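Local coordinates for protein putative methylthioribose-1-phosphate isomerase (Pyrococcus horikoshii OT3, PDB 6A34) that probably interconverts 5-methylthioribose 1-phosphate and 5-methylthioribulose 1-phosphate, an aldose-ketose isomerisation in the methionine salvage pathway, at residues A[114-117]-A[118-122]; A[123-126]-A[127-131]; A[184-187]-A[188-192]; A[231-235]-A[236-240]; A[339-342]-A[343-347]. All blocks are in the same frame, centred on the assembly; numbering follows the deposited sequence.

All five contacts are local turns or helix ends, following one another along the chain without overlap. Contacts 1 and 2, with centres 10 Å apart, touch each other at the connection between helices 104-119 and 125-157, on the far tip of the helical part. The other three lie at connections of the seven-stranded sheet: contact 3 ends helix 180-189 just before strand 193-199, contact 4 ends helix 230-235 just before strand 241-244, and contact 5 leads from edge strand 339-341 into helix 345-354. Contacts 3 and 4 lie about 21 Å apart between centres, whereas contact 1 is about 54 Å from contact 4. Together they mark where the chain reverses or changes element.

Contact 1 (A[114-117]-A[118-122]); sequences KKLV and EEHSE
K114 and E118, one turn apart near the end of helix 104-119, meet both by backbone and by charge. E118 N donates to K114 O at 3.1 Å, an almost straight helical bond (170°). The E118 side chain then runs back along the same turn: its CG stands beside its own backbone N and opposite the carbonyl carbon (chi1 -65°), and the chain beyond stays extended. E118 CB passes K114 O at 3.7 Å and E118 CG passes it at 3.3 Å. Further out, CD comes level with K114 CD and OE1 faces the CD methylene of K115. At the tip E118 OE2 rests against K114 CE and forms a salt bridge to K114 NZ at 3.4 Å. That ammonium also pairs with E90 and makes a cation-pi contact with Y93, so it serves two carboxylates. With an alanine in place of K114, E118 and E90 would probably both be left without their shared cation, and the face of Y93 would lose its charged partner.

A second salt bridge joins K115 NZ to E119 OE1 at 3.3 Å, its hydrogen bond weak. Past the helix end, H120 N bonds back to V117 O at 3.1 Å, from well above the carbonyl plane. The imidazole turns its CD2 edge to L116 O, and ND1 bonds D123 in the following loop. The apolar side of this turn faces two helices: L116 and H120 pack on L131 and V117 on I132 of helix 125-157, while V117 also touches L86 and F89 of helix 82-97.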
loop_
_atom_site.group_PDB
_atom_site.type_symbol
_atom_site.label_atom_id
_atom_site.label_comp_id
_atom_site.label_asym_id
_atom_site.label_seq_id
_atom_site.Cartn_x
_atom_site.Cartn_y
_atom_site.Cartn_z
ATOM N N LYS A 114 31.187 3.884 27.385
ATOM C CA LYS A 114 31.086 3.653 28.827
ATOM C C LYS A 114 32.123 2.608 29.293
ATOM O O LYS A 114 32.934 2.899 30.171
ATOM C CB LYS A 114 29.641 3.250 29.138
ATOM C CG LYS A 114 29.375 2.627 30.498
ATOM C CD LYS A 114 29.380 3.611 31.639
ATOM C CE LYS A 114 28.473 3.181 32.776
ATOM N NZ LYS A 114 28.534 4.157 33.891
ATOM N N LYS A 115 32.115 1.415 28.681
ATOM C CA LYS A 115 32.958 0.303 29.108
ATOM C C LYS A 115 34.433 0.642 28.858
ATOM O O LYS A 115 35.284 0.320 29.665
ATOM C CB LYS A 115 32.611 -1.000 28.370
ATOM C CG LYS A 115 32.819 -2.300 29.149
ATOM C CD LYS A 115 33.713 -2.172 30.390
ATOM C CE LYS A 115 33.647 -3.343 31.351
ATOM N NZ LYS A 115 34.838 -4.216 31.211
ATOM N N LEU A 116 34.744 1.263 27.719
ATOM C CA LEU A 116 36.133 1.701 27.411
ATOM C C LEU A 116 36.638 2.703 28.471
ATOM O O LEU A 116 37.772 2.624 28.886
ATOM C CB LEU A 116 36.154 2.319 26.013
ATOM C CG LEU A 116 37.513 2.769 25.505
ATOM C CD1 LEU A 116 38.343 1.566 25.096
ATOM C CD2 LEU A 116 37.359 3.742 24.348
ATOM N N VAL A 117 35.771 3.616 28.915
ATOM C CA VAL A 117 36.122 4.681 29.847
ATOM C C VAL A 117 36.396 4.113 31.251
ATOM O O VAL A 117 37.370 4.525 31.874
ATOM C CB VAL A 117 35.010 5.739 29.900
ATOM C CG1 VAL A 117 35.176 6.668 31.085
ATOM C CG2 VAL A 117 34.921 6.509 28.601
ATOM N N GLU A 118 35.543 3.186 31.730
ATOM C CA GLU A 118 35.723 2.427 33.014
ATOM C C GLU A 118 37.035 1.607 33.040
ATOM O O GLU A 118 37.713 1.483 34.063
ATOM C CB GLU A 118 34.529 1.498 33.218
ATOM C CG GLU A 118 33.212 2.241 33.427
ATOM C CD GLU A 118 31.990 1.376 33.712
ATOM O OE1 GLU A 118 32.002 0.168 33.359
ATOM O OE2 GLU A 118 31.024 1.915 34.303
ATOM N N GLU A 119 37.386 1.034 31.894
ATOM C CA GLU A 119 38.599 0.279 31.699
ATOM C C GLU A 119 39.834 1.205 31.736
ATOM O O GLU A 119 40.959 0.772 31.990
ATOM C CB GLU A 119 38.480 -0.417 30.344
ATOM C CG GLU A 119 39.458 -1.550 30.138
ATOM C CD GLU A 119 38.837 -2.917 30.365
ATOM O OE1 GLU A 119 37.703 -3.145 29.859
ATOM O OE2 GLU A 119 39.482 -3.748 31.050
ATOM N N HIS A 120 39.642 2.486 31.407
ATOM C CA HIS A 120 40.745 3.417 31.272
ATOM C C HIS A 120 40.597 4.556 32.296
ATOM O O HIS A 120 41.205 5.593 32.138
ATOM C CB HIS A 120 40.814 3.901 29.815
ATOM C CG HIS A 120 41.355 2.883 28.874
ATOM N ND1 HIS A 120 42.649 2.932 28.406
ATOM C CD2 HIS A 120 40.795 1.786 28.317
ATOM C CE1 HIS A 120 42.861 1.910 27.600
ATOM N NE2 HIS A 120 41.743 1.187 27.536
ATOM N N SER A 121 39.792 4.351 33.344
ATOM C CA SER A 121 39.386 5.446 34.258
ATOM C C SER A 121 40.609 6.009 35.002
ATOM O O SER A 121 40.536 7.118 35.499
ATOM C CB SER A 121 38.329 4.997 35.255
ATOM O OG SER A 121 38.841 3.926 36.051
ATOM N N GLU A 122 41.703 5.235 35.063
ATOM C CA GLU A 122 42.921 5.625 35.748
ATOM C C GLU A 122 43.923 6.283 34.795
ATOM O O GLU A 122 44.948 6.756 35.242
ATOM C CB GLU A 122 43.547 4.419 36.442
ATOM C CG GLU A 122 42.675 3.892 37.566
ATOM C CD GLU A 122 43.434 3.529 38.830
ATOM O OE1 GLU A 122 43.537 2.318 39.123
ATOM O OE2 GLU A 122 43.914 4.460 39.526
#

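Contact 2 (A[123-126]-A[127-131]); sequences DPLD and EIKRL
E127 places CG opposite its backbone N (chi1 169°) and then bends at the next bond (chi2 64°), which lays its chain beside D123, both pointing the same way. E127 CG is 3.9 Å from D123 OD2. The two carboxylates, turned 42° apart, are close enough that their charges probably repel, with D123 OD2 and E127 OE2 separated by 4.4 Å, but each has a mate: D123 OD2 accepts from H120 ND1, and E127 is held by R130. R130 meets the E127 carboxylate side-on with its guanidinium. R130 NE bonds E127 OE1 at 3.0 Å and R130 NH2 bonds E127 OE2 at 3.1 Å, a two-nitrogen grip that fixes the rotation of both groups.

P124 is the N-cap residue, and its carbonyl O starts the helix by accepting from E127 N at 2.9 Å and from I128 N at 3.1 Å. I128 CD1 also rests against D123 O. This first turn of helix 125-157 leans on helix 82-97: L125, I128 and K129 all touch F85, and K82 of that helix bonds D123 O.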
loop_
_atom_site.group_PDB
_atom_site.type_symbol
_atom_site.label_atom_id
_atom_site.label_comp_id
_atom_site.label_asym_id
_atom_site.label_seq_id
_atom_site.Cartn_x
_atom_site.Cartn_y
_atom_site.Cartn_z
ATOM N N ASP A 123 43.629 6.334 33.494
ATOM C CA ASP A 123 44.501 7.021 32.542
ATOM C C ASP A 123 44.421 8.528 32.782
ATOM O O ASP A 123 43.513 9.016 33.454
ATOM C CB ASP A 123 44.128 6.649 31.103
ATOM C CG ASP A 123 44.386 5.197 30.726
ATOM O OD1 ASP A 123 44.854 4.432 31.590
ATOM O OD2 ASP A 123 44.126 4.858 29.567
ATOM N N PRO A 124 45.357 9.339 32.247
ATOM C CA PRO A 124 45.211 10.796 32.313
ATOM C C PRO A 124 43.902 11.259 31.642
ATOM O O PRO A 124 43.435 10.662 30.668
ATOM C CB PRO A 124 46.434 11.318 31.543
ATOM C CG PRO A 124 47.427 10.173 31.565
ATOM C CD PRO A 124 46.583 8.913 31.548
ATOM N N LEU A 125 43.321 12.339 32.158
ATOM C CA LEU A 125 42.035 12.821 31.706
ATOM C C LEU A 125 42.069 13.189 30.213
ATOM O O LEU A 125 41.070 12.980 29.518
ATOM C CB LEU A 125 41.612 14.008 32.568
ATOM C CG LEU A 125 40.359 14.725 32.074
ATOM C CD1 LEU A 125 39.206 13.749 32.020
ATOM C CD2 LEU A 125 40.016 15.930 32.952
ATOM N N ASP A 126 43.196 13.717 29.706
ATOM C CA ASP A 126 43.298 14.045 28.251
ATOM C C ASP A 126 43.218 12.756 27.406
ATOM O O ASP A 126 42.714 12.781 26.291
ATOM C CB ASP A 126 44.510 14.914 27.881
ATOM C CG ASP A 126 45.884 14.494 28.400
ATOM O OD1 ASP A 126 45.978 13.781 29.402
ATOM O OD2 ASP A 126 46.863 14.898 27.789
ATOM N N GLU A 127 43.701 11.644 27.955
ATOM C CA GLU A 127 43.752 10.367 27.256
ATOM C C GLU A 127 42.356 9.724 27.265
ATOM O O GLU A 127 42.006 9.060 26.313
ATOM C CB GLU A 127 44.806 9.445 27.873
ATOM C CG GLU A 127 44.782 7.996 27.396
ATOM C CD GLU A 127 45.078 7.678 25.936
ATOM O OE1 GLU A 127 45.491 8.561 25.207
ATOM O OE2 GLU A 127 44.904 6.519 25.538
ATOM N N ILE A 128 41.590 9.905 28.340
ATOM C CA ILE A 128 40.199 9.427 28.400
ATOM C C ILE A 128 39.362 10.166 27.344
ATOM O O ILE A 128 38.645 9.552 26.551
ATOM C CB ILE A 128 39.607 9.593 29.810
ATOM C CG1 ILE A 128 40.333 8.725 30.839
ATOM C CG2 ILE A 128 38.105 9.330 29.804
ATOM C CD1 ILE A 128 40.023 9.101 32.277
ATOM N N LYS A 129 39.458 11.496 27.358
ATOM C CA LYS A 129 38.861 12.332 26.326
ATOM C C LYS A 129 39.238 11.805 24.938
ATOM O O LYS A 129 38.349 11.609 24.090
ATOM C CB LYS A 129 39.276 13.795 26.497
ATOM C CG LYS A 129 38.720 14.468 27.750
ATOM C CD LYS A 129 38.907 15.983 27.787
ATOM C CE LYS A 129 38.174 16.638 28.948
ATOM N NZ LYS A 129 38.688 17.988 29.286
ATOM N N ARG A 130 40.539 11.603 24.700
ATOM C CA ARG A 130 41.003 11.210 23.374
ATOM C C ARG A 130 40.314 9.904 22.952
ATOM O O ARG A 130 39.926 9.753 21.802
ATOM C CB ARG A 130 42.519 10.987 23.319
ATOM C CG ARG A 130 43.088 10.878 21.906
ATOM C CD ARG A 130 44.555 10.461 21.838
ATOM N NE ARG A 130 44.762 9.135 22.390
ATOM C CZ ARG A 130 44.412 7.991 21.798
ATOM N NH1 ARG A 130 43.955 7.995 20.553
ATOM N NH2 ARG A 130 44.528 6.849 22.461
ATOM N N LEU A 131 40.227 8.970 23.899
ATOM C CA LEU A 131 39.719 7.645 23.690
ATOM C C LEU A 131 38.220 7.685 23.335
ATOM O O LEU A 131 37.790 6.981 22.420
ATOM C CB LEU A 131 39.953 6.821 24.952
ATOM C CG LEU A 131 41.356 6.239 25.096
ATOM C CD1 LEU A 131 41.553 5.709 26.502
ATOM C CD2 LEU A 131 41.623 5.163 24.064
#

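Contact 3 (A[184-187]-A[188-192]); sequences VRVM and HKDGS
S192 N donates to M187 O at 2.8 Å, a bond reaching back five residues that closes a Schellman motif at the end of helix 180-189. Its companion runs from G191 N to H188 O at 3.0 Å. G191 makes the turn possible by taking a positive phi (77°), and the chain then goes straight into strand 193-199. This is the second half of a beta-alpha-beta crossover, strand 161-165 to helix to strand 193-199, of the Rossmann-like sheet; S192 already exchanges backbone bonds with G161.

The last turn before the cap keeps ordinary helical bonds, D190 N meeting V186 O at 2.9 Å. With CG beside its own N (chi1 -79°), D190 lays its carboxylate alongside V186, D190 OD2 3.6 Å from V186 CG1. Its charge is spent outside the turn, OD2 in a salt bridge with R4 and OD1 in a bond to the hydroxyl of Y5, which ties the N-terminal segment to the helix end. On another side R185 reaches away to D218, E214 and the carbonyl of L177, a buried guanidinium with all three nitrogens occupied.

The M187 side chain lies against S192. S192 OG is 3.6 Å from M187 CB, and the methionine chain, extended as far as the sulfur, bends at chi3 (67°) to bring M187 CE to 3.9 Å from the backbone O of S192.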
loop_
_atom_site.group_PDB
_atom_site.type_symbol
_atom_site.label_atom_id
_atom_site.label_comp_id
_atom_site.label_asym_id
_atom_site.label_seq_id
_atom_site.Cartn_x
_atom_site.Cartn_y
_atom_site.Cartn_z
ATOM N N VAL A 184 22.810 -0.887 -4.535
ATOM C CA VAL A 184 22.280 -0.194 -5.692
ATOM C C VAL A 184 23.201 0.967 -6.104
ATOM O O VAL A 184 23.297 1.274 -7.307
ATOM C CB VAL A 184 20.824 0.249 -5.488
ATOM C CG1 VAL A 184 19.914 -0.947 -5.289
ATOM C CG2 VAL A 184 20.672 1.234 -4.348
ATOM N N ARG A 185 23.914 1.581 -5.157
ATOM C CA ARG A 185 24.887 2.656 -5.545
ATOM C C ARG A 185 26.072 2.045 -6.322
ATOM O O ARG A 185 26.437 2.520 -7.369
ATOM C CB ARG A 185 25.299 3.469 -4.316
ATOM C CG ARG A 185 24.234 4.478 -3.914
ATOM C CD ARG A 185 24.540 5.114 -2.569
ATOM N NE ARG A 185 23.709 6.303 -2.374
ATOM C CZ ARG A 185 22.555 6.318 -1.724
ATOM N NH1 ARG A 185 22.199 5.273 -0.991
ATOM N NH2 ARG A 185 21.760 7.379 -1.815
ATOM N N VAL A 186 26.594 0.904 -5.869
ATOM C CA VAL A 186 27.663 0.262 -6.590
ATOM C C VAL A 186 27.173 -0.165 -7.981
ATOM O O VAL A 186 27.862 0.048 -8.981
ATOM C CB VAL A 186 28.234 -0.922 -5.801
ATOM C CG1 VAL A 186 29.188 -1.721 -6.647
ATOM C CG2 VAL A 186 28.910 -0.464 -4.529
ATOM N N MET A 187 25.977 -0.762 -8.045
ATOM C CA MET A 187 25.417 -1.205 -9.291
ATOM C C MET A 187 25.273 -0.004 -10.239
ATOM O O MET A 187 25.515 -0.136 -11.440
ATOM C CB MET A 187 24.051 -1.883 -9.085
ATOM C CG MET A 187 24.159 -3.237 -8.430
ATOM S SD MET A 187 22.578 -4.101 -8.280
ATOM C CE MET A 187 22.200 -4.411 -10.009
ATOM N N HIS A 188 24.838 1.143 -9.708
ATOM C CA HIS A 188 24.569 2.332 -10.542
ATOM C C HIS A 188 25.881 2.835 -11.163
ATOM O O HIS A 188 25.950 3.118 -12.357
ATOM C CB HIS A 188 23.850 3.426 -9.738
ATOM C CG HIS A 188 23.706 4.712 -10.474
ATOM N ND1 HIS A 188 22.821 4.868 -11.517
ATOM C CD2 HIS A 188 24.329 5.898 -10.337
ATOM C CE1 HIS A 188 22.889 6.105 -11.978
ATOM N NE2 HIS A 188 23.812 6.746 -11.286
ATOM N N LYS A 189 26.923 2.921 -10.338
ATOM C CA LYS A 189 28.259 3.305 -10.807
ATOM C C LYS A 189 28.745 2.332 -11.882
ATOM O O LYS A 189 29.394 2.760 -12.857
ATOM C CB LYS A 189 29.297 3.299 -9.673
ATOM C CG LYS A 189 29.828 4.665 -9.282
ATOM C CD LYS A 189 28.711 5.619 -8.904
ATOM C CE LYS A 189 28.709 6.885 -9.731
ATOM N NZ LYS A 189 27.734 7.861 -9.192
ATOM N N ASP A 190 28.495 1.033 -11.660
ATOM C CA ASP A 190 28.980 -0.006 -12.577
ATOM C C ASP A 190 28.187 0.023 -13.893
ATOM O O ASP A 190 28.545 -0.670 -14.828
ATOM C CB ASP A 190 28.924 -1.397 -11.939
ATOM C CG ASP A 190 30.075 -1.661 -10.991
ATOM O OD1 ASP A 190 31.102 -0.979 -11.127
ATOM O OD2 ASP A 190 29.931 -2.537 -10.126
ATOM N N GLY A 191 27.116 0.816 -13.977
ATOM C CA GLY A 191 26.237 0.808 -15.165
ATOM C C GLY A 191 25.283 -0.393 -15.202
ATOM O O GLY A 191 24.690 -0.696 -16.227
ATOM N N SER A 192 25.108 -1.092 -14.075
ATOM C CA SER A 192 24.367 -2.327 -14.102
ATOM C C SER A 192 22.958 -2.136 -13.506
ATOM O O SER A 192 22.123 -2.997 -13.640
ATOM C CB SER A 192 25.174 -3.454 -13.488
ATOM O OG SER A 192 25.287 -3.311 -12.093
#

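Contact 4 (A[231-235]-A[236-240]); sequences AFVMQ and QGFVD
F238 N and V233 O share the longer-reaching of two backbone bonds that end helix 230-235 in a Schellman motif. It measures 2.9 Å, with the donor nearly along the C=O axis; the other, G237 N to M234 O at 3.0 Å, comes in from above the carbonyl plane. G237 holds a positive phi (87°), where any CB would clash with the carbonyl O of Q236. A water extends the polar network, donating a hydrogen bond to M234 O at 2.7 Å and accepting from V239 N at 3.0 Å. Q235 NE2 donates to V325 O of the second subunit.

The aromatic contacts centre on the methylenes of Q236. Its CG lies over one face of the F232 ring, 3.7 Å from the centroid, in a CH-pi contact; F232 reaches there with its CG opposite the backbone N (chi1 180°). Q236 CB sits over the centre of the F238 ring, 3.6 Å above its plane. An alanine in place of F232 would take away the ring under Q236, leaving that side chain likely to turn more freely and opening a gap against Y319 of the second subunit.

Among apolar pairs, V233 CG2 meets V239 CG2 at 3.7 Å, and M234 CG also touches V239 CG2. Both valines pack on L164 of strand 161-165 and W197 of strand 193-199, and M234 on L264 and L267 of helix 261-270.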
loop_
_atom_site.group_PDB
_atom_site.type_symbol
_atom_site.label_atom_id
_atom_site.label_comp_id
_atom_site.label_asym_id
_atom_site.label_seq_id
_atom_site.Cartn_x
_atom_site.Cartn_y
_atom_site.Cartn_z
ATOM N N ALA A 231 3.355 -6.751 -7.315
ATOM C CA ALA A 231 3.044 -8.051 -7.906
ATOM C C ALA A 231 2.842 -7.875 -9.401
ATOM O O ALA A 231 3.214 -8.692 -10.172
ATOM C CB ALA A 231 1.807 -8.600 -7.280
ATOM N N PHE A 232 2.246 -6.740 -9.771
ATOM C CA PHE A 232 1.952 -6.431 -11.143
ATOM C C PHE A 232 3.256 -6.241 -11.925
ATOM O O PHE A 232 3.478 -6.836 -12.982
ATOM C CB PHE A 232 1.075 -5.180 -11.234
ATOM C CG PHE A 232 0.740 -4.827 -12.661
ATOM C CD1 PHE A 232 -0.283 -5.485 -13.325
ATOM C CD2 PHE A 232 1.498 -3.890 -13.356
ATOM C CE1 PHE A 232 -0.595 -5.164 -14.636
ATOM C CE2 PHE A 232 1.214 -3.595 -14.682
ATOM C CZ PHE A 232 0.151 -4.219 -15.310
ATOM N N VAL A 233 4.164 -5.436 -11.390
ATOM C CA VAL A 233 5.369 -5.197 -12.132
ATOM C C VAL A 233 6.192 -6.484 -12.230
ATOM O O VAL A 233 6.925 -6.639 -13.209
ATOM C CB VAL A 233 6.175 -3.994 -11.624
ATOM C CG1 VAL A 233 5.309 -2.750 -11.645
ATOM C CG2 VAL A 233 6.788 -4.193 -10.260
ATOM N N MET A 234 6.067 -7.377 -11.243
ATOM C CA MET A 234 6.752 -8.681 -11.292
ATOM C C MET A 234 6.113 -9.529 -12.395
ATOM O O MET A 234 6.835 -10.096 -13.222
ATOM C CB MET A 234 6.658 -9.456 -9.966
ATOM C CG MET A 234 7.466 -8.846 -8.817
ATOM S SD MET A 234 7.469 -9.934 -7.370
ATOM C CE MET A 234 7.368 -8.746 -6.030
ATOM N N GLN A 235 4.772 -9.584 -12.376
ATOM C CA GLN A 235 3.978 -10.338 -13.337
ATOM C C GLN A 235 4.275 -9.890 -14.770
ATOM O O GLN A 235 4.289 -10.692 -15.650
ATOM C CB GLN A 235 2.483 -10.118 -13.082
ATOM C CG GLN A 235 1.541 -11.002 -13.904
ATOM C CD GLN A 235 0.151 -10.395 -13.919
ATOM O OE1 GLN A 235 -0.014 -9.188 -14.082
ATOM N NE2 GLN A 235 -0.865 -11.201 -13.667
ATOM N N GLN A 236 4.480 -8.590 -14.991
ATOM C CA GLN A 236 4.654 -8.097 -16.357
ATOM C C GLN A 236 6.083 -8.316 -16.819
ATOM O O GLN A 236 6.376 -7.939 -17.926
ATOM C CB GLN A 236 4.337 -6.611 -16.498
ATOM C CG GLN A 236 2.891 -6.277 -16.192
ATOM C CD GLN A 236 1.992 -6.993 -17.158
ATOM O OE1 GLN A 236 1.163 -7.809 -16.741
ATOM N NE2 GLN A 236 2.184 -6.717 -18.446
ATOM N N GLY A 237 6.958 -8.910 -15.996
ATOM C CA GLY A 237 8.369 -9.183 -16.447
ATOM C C GLY A 237 9.291 -7.981 -16.199
ATOM O O GLY A 237 10.440 -7.960 -16.660
ATOM N N PHE A 238 8.826 -7.001 -15.410
ATOM C CA PHE A 238 9.573 -5.746 -15.214
ATOM C C PHE A 238 10.630 -5.820 -14.090
ATOM O O PHE A 238 11.301 -4.837 -13.851
ATOM C CB PHE A 238 8.611 -4.585 -14.978
ATOM C CG PHE A 238 7.649 -4.287 -16.092
ATOM C CD1 PHE A 238 7.913 -4.673 -17.403
ATOM C CD2 PHE A 238 6.508 -3.541 -15.834
ATOM C CE1 PHE A 238 7.021 -4.370 -18.420
ATOM C CE2 PHE A 238 5.628 -3.223 -16.855
ATOM C CZ PHE A 238 5.884 -3.640 -18.148
ATOM N N VAL A 239 10.807 -6.970 -13.430
ATOM C CA VAL A 239 11.723 -7.094 -12.290
ATOM C C VAL A 239 12.642 -8.321 -12.467
ATOM O O VAL A 239 12.162 -9.463 -12.518
ATOM C CB VAL A 239 10.956 -7.216 -10.967
ATOM C CG1 VAL A 239 11.918 -7.322 -9.775
ATOM C CG2 VAL A 239 9.917 -6.108 -10.775
ATOM N N ASP A 240 13.961 -8.075 -12.437
ATOM C CA ASP A 240 14.981 -9.098 -12.573
ATOM C C ASP A 240 15.399 -9.660 -11.207
ATOM O O ASP A 240 15.773 -10.803 -11.122
ATOM C CB ASP A 240 16.167 -8.556 -13.383
ATOM C CG ASP A 240 15.788 -8.021 -14.764
ATOM O OD1 ASP A 240 15.035 -8.715 -15.494
ATOM O OD2 ASP A 240 16.227 -6.885 -15.106
HETATM O O HOH W 1 9.518 -9.636 -13.545
#

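Contact 5 (A[339-342]-A[343-347]); sequences GVVW and PPFKR
Between V341 and F345 the backbone leaves an extended strand and enters a helix by way of two prolines, with a cis peptide bond joining P343 to P344. The turn folds the F345 ring back on the strand end. Its CG stands beside the backbone N (chi1 -65°), and the ring presents an edge to V341, F345 CE1 approaching V341 O at 3.3 Å in the plane of the ring. The neighbouring F345 CD1 touches V341 CG1 at 3.9 Å, the two side chains crossing at a slant. One face of the same F345 ring is covered near its rim by P343 N, 3.6 Å above the plane, so the ring meets the strand end by its edge and the proline turn by a face.

Strand 339-341 is the antiparallel edge of the seven-stranded Rossmann-like sheet, hairpinned to strand 333-336 and bonded through V341 to I334. F345 packs on I334 as well, and V341 continues onto L349 and L352, so helix 345-354 is laid against this last hairpin. P344 takes the N-cap position of that helix, and W342 O accepts from N348 ND2 in its first turn.

The W342 side chain leaves the backbone away from 343-347, although W342 CB touches P343 CD at 3.5 Å. That same CD lies at the edge of the indole near its plane, and V340 CG1 covers one face of the W342 ring from 3.6 Å above. A bound hexane-1,6-diol, probably from the crystallisation liquor, lies about 4 Å from the W342 side chain at the nearest atoms. Beyond the prolines, P344 CG rests over one face of the R347 guanidinium, 3.4 Å above its plane.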
loop_
_atom_site.group_PDB
_atom_site.type_symbol
_atom_site.label_atom_id
_atom_site.label_comp_id
_atom_site.label_asym_id
_atom_site.label_seq_id
_atom_site.Cartn_x
_atom_site.Cartn_y
_atom_site.Cartn_z
ATOM N N GLY A 339 30.406 -11.335 3.172
ATOM C CA GLY A 339 30.120 -12.249 2.075
ATOM C C GLY A 339 28.663 -12.686 2.067
ATOM O O GLY A 339 27.894 -12.367 2.998
ATOM N N VAL A 340 28.279 -13.380 0.989
ATOM C CA VAL A 340 26.920 -13.780 0.754
ATOM C C VAL A 340 26.770 -15.194 1.301
ATOM O O VAL A 340 27.597 -16.017 1.006
ATOM C CB VAL A 340 26.539 -13.740 -0.727
ATOM C CG1 VAL A 340 25.068 -14.097 -0.888
ATOM C CG2 VAL A 340 26.844 -12.405 -1.383
ATOM N N VAL A 341 25.736 -15.401 2.120
ATOM C CA VAL A 341 25.333 -16.655 2.663
ATOM C C VAL A 341 24.286 -17.286 1.733
ATOM O O VAL A 341 23.286 -16.709 1.458
ATOM C CB VAL A 341 24.736 -16.474 4.072
ATOM C CG1 VAL A 341 24.463 -17.807 4.740
ATOM C CG2 VAL A 341 25.622 -15.612 4.953
ATOM N N TRP A 342 24.519 -18.538 1.364
ATOM C CA TRP A 342 23.692 -19.328 0.502
ATOM C C TRP A 342 22.969 -20.398 1.329
ATOM O O TRP A 342 23.375 -20.711 2.448
ATOM C CB TRP A 342 24.587 -19.936 -0.580
ATOM C CG TRP A 342 25.311 -18.912 -1.391
ATOM C CD1 TRP A 342 26.662 -18.692 -1.404
ATOM C CD2 TRP A 342 24.739 -17.966 -2.323
ATOM N NE1 TRP A 342 26.963 -17.692 -2.280
ATOM C CE2 TRP A 342 25.811 -17.224 -2.859
ATOM C CE3 TRP A 342 23.440 -17.652 -2.728
ATOM C CZ2 TRP A 342 25.630 -16.219 -3.806
ATOM C CZ3 TRP A 342 23.257 -16.660 -3.669
ATOM C CH2 TRP A 342 24.336 -15.947 -4.193
ATOM N N PRO A 343 21.863 -20.995 0.835
ATOM C CA PRO A 343 21.225 -22.105 1.547
ATOM C C PRO A 343 22.225 -23.264 1.628
ATOM O O PRO A 343 23.047 -23.394 0.749
ATOM C CB PRO A 343 19.999 -22.482 0.711
ATOM C CG PRO A 343 19.869 -21.387 -0.348
ATOM C CD PRO A 343 21.201 -20.673 -0.432
ATOM N N PRO A 344 22.192 -24.087 2.679
ATOM C CA PRO A 344 21.247 -24.034 3.786
ATOM C C PRO A 344 21.730 -22.993 4.798
ATOM O O PRO A 344 22.909 -23.005 5.165
ATOM C CB PRO A 344 21.226 -25.456 4.362
ATOM C CG PRO A 344 22.547 -26.055 3.895
ATOM C CD PRO A 344 22.871 -25.382 2.577
ATOM N N PHE A 345 20.837 -22.072 5.184
ATOM C CA PHE A 345 21.235 -20.871 5.909
ATOM C C PHE A 345 21.707 -21.210 7.323
ATOM O O PHE A 345 22.655 -20.592 7.802
ATOM C CB PHE A 345 20.126 -19.815 5.934
ATOM C CG PHE A 345 19.816 -19.282 4.561
ATOM C CD1 PHE A 345 20.762 -18.576 3.856
ATOM C CD2 PHE A 345 18.618 -19.578 3.944
ATOM C CE1 PHE A 345 20.502 -18.149 2.572
ATOM C CE2 PHE A 345 18.355 -19.146 2.663
ATOM C CZ PHE A 345 19.299 -18.435 1.979
ATOM N N LYS A 346 21.025 -22.145 7.984
ATOM C CA LYS A 346 21.339 -22.510 9.369
ATOM C C LYS A 346 22.846 -22.812 9.479
ATOM O O LYS A 346 23.578 -22.141 10.230
ATOM C CB LYS A 346 20.445 -23.681 9.786
ATOM C CG LYS A 346 20.546 -24.107 11.240
ATOM C CD LYS A 346 19.459 -25.113 11.637
ATOM C CE LYS A 346 19.563 -25.600 13.074
ATOM N NZ LYS A 346 19.746 -24.479 14.032
ATOM N N ARG A 347 23.292 -23.773 8.662
ATOM C CA ARG A 347 24.652 -24.263 8.623
ATOM C C ARG A 347 25.613 -23.160 8.187
ATOM O O ARG A 347 26.653 -22.998 8.794
ATOM C CB ARG A 347 24.722 -25.435 7.639
ATOM C CG ARG A 347 26.108 -26.026 7.433
ATOM C CD ARG A 347 26.054 -27.315 6.632
ATOM N NE ARG A 347 26.314 -27.068 5.228
ATOM C CZ ARG A 347 25.719 -27.704 4.218
ATOM N NH1 ARG A 347 24.869 -28.700 4.444
ATOM N NH2 ARG A 347 25.941 -27.276 2.982
#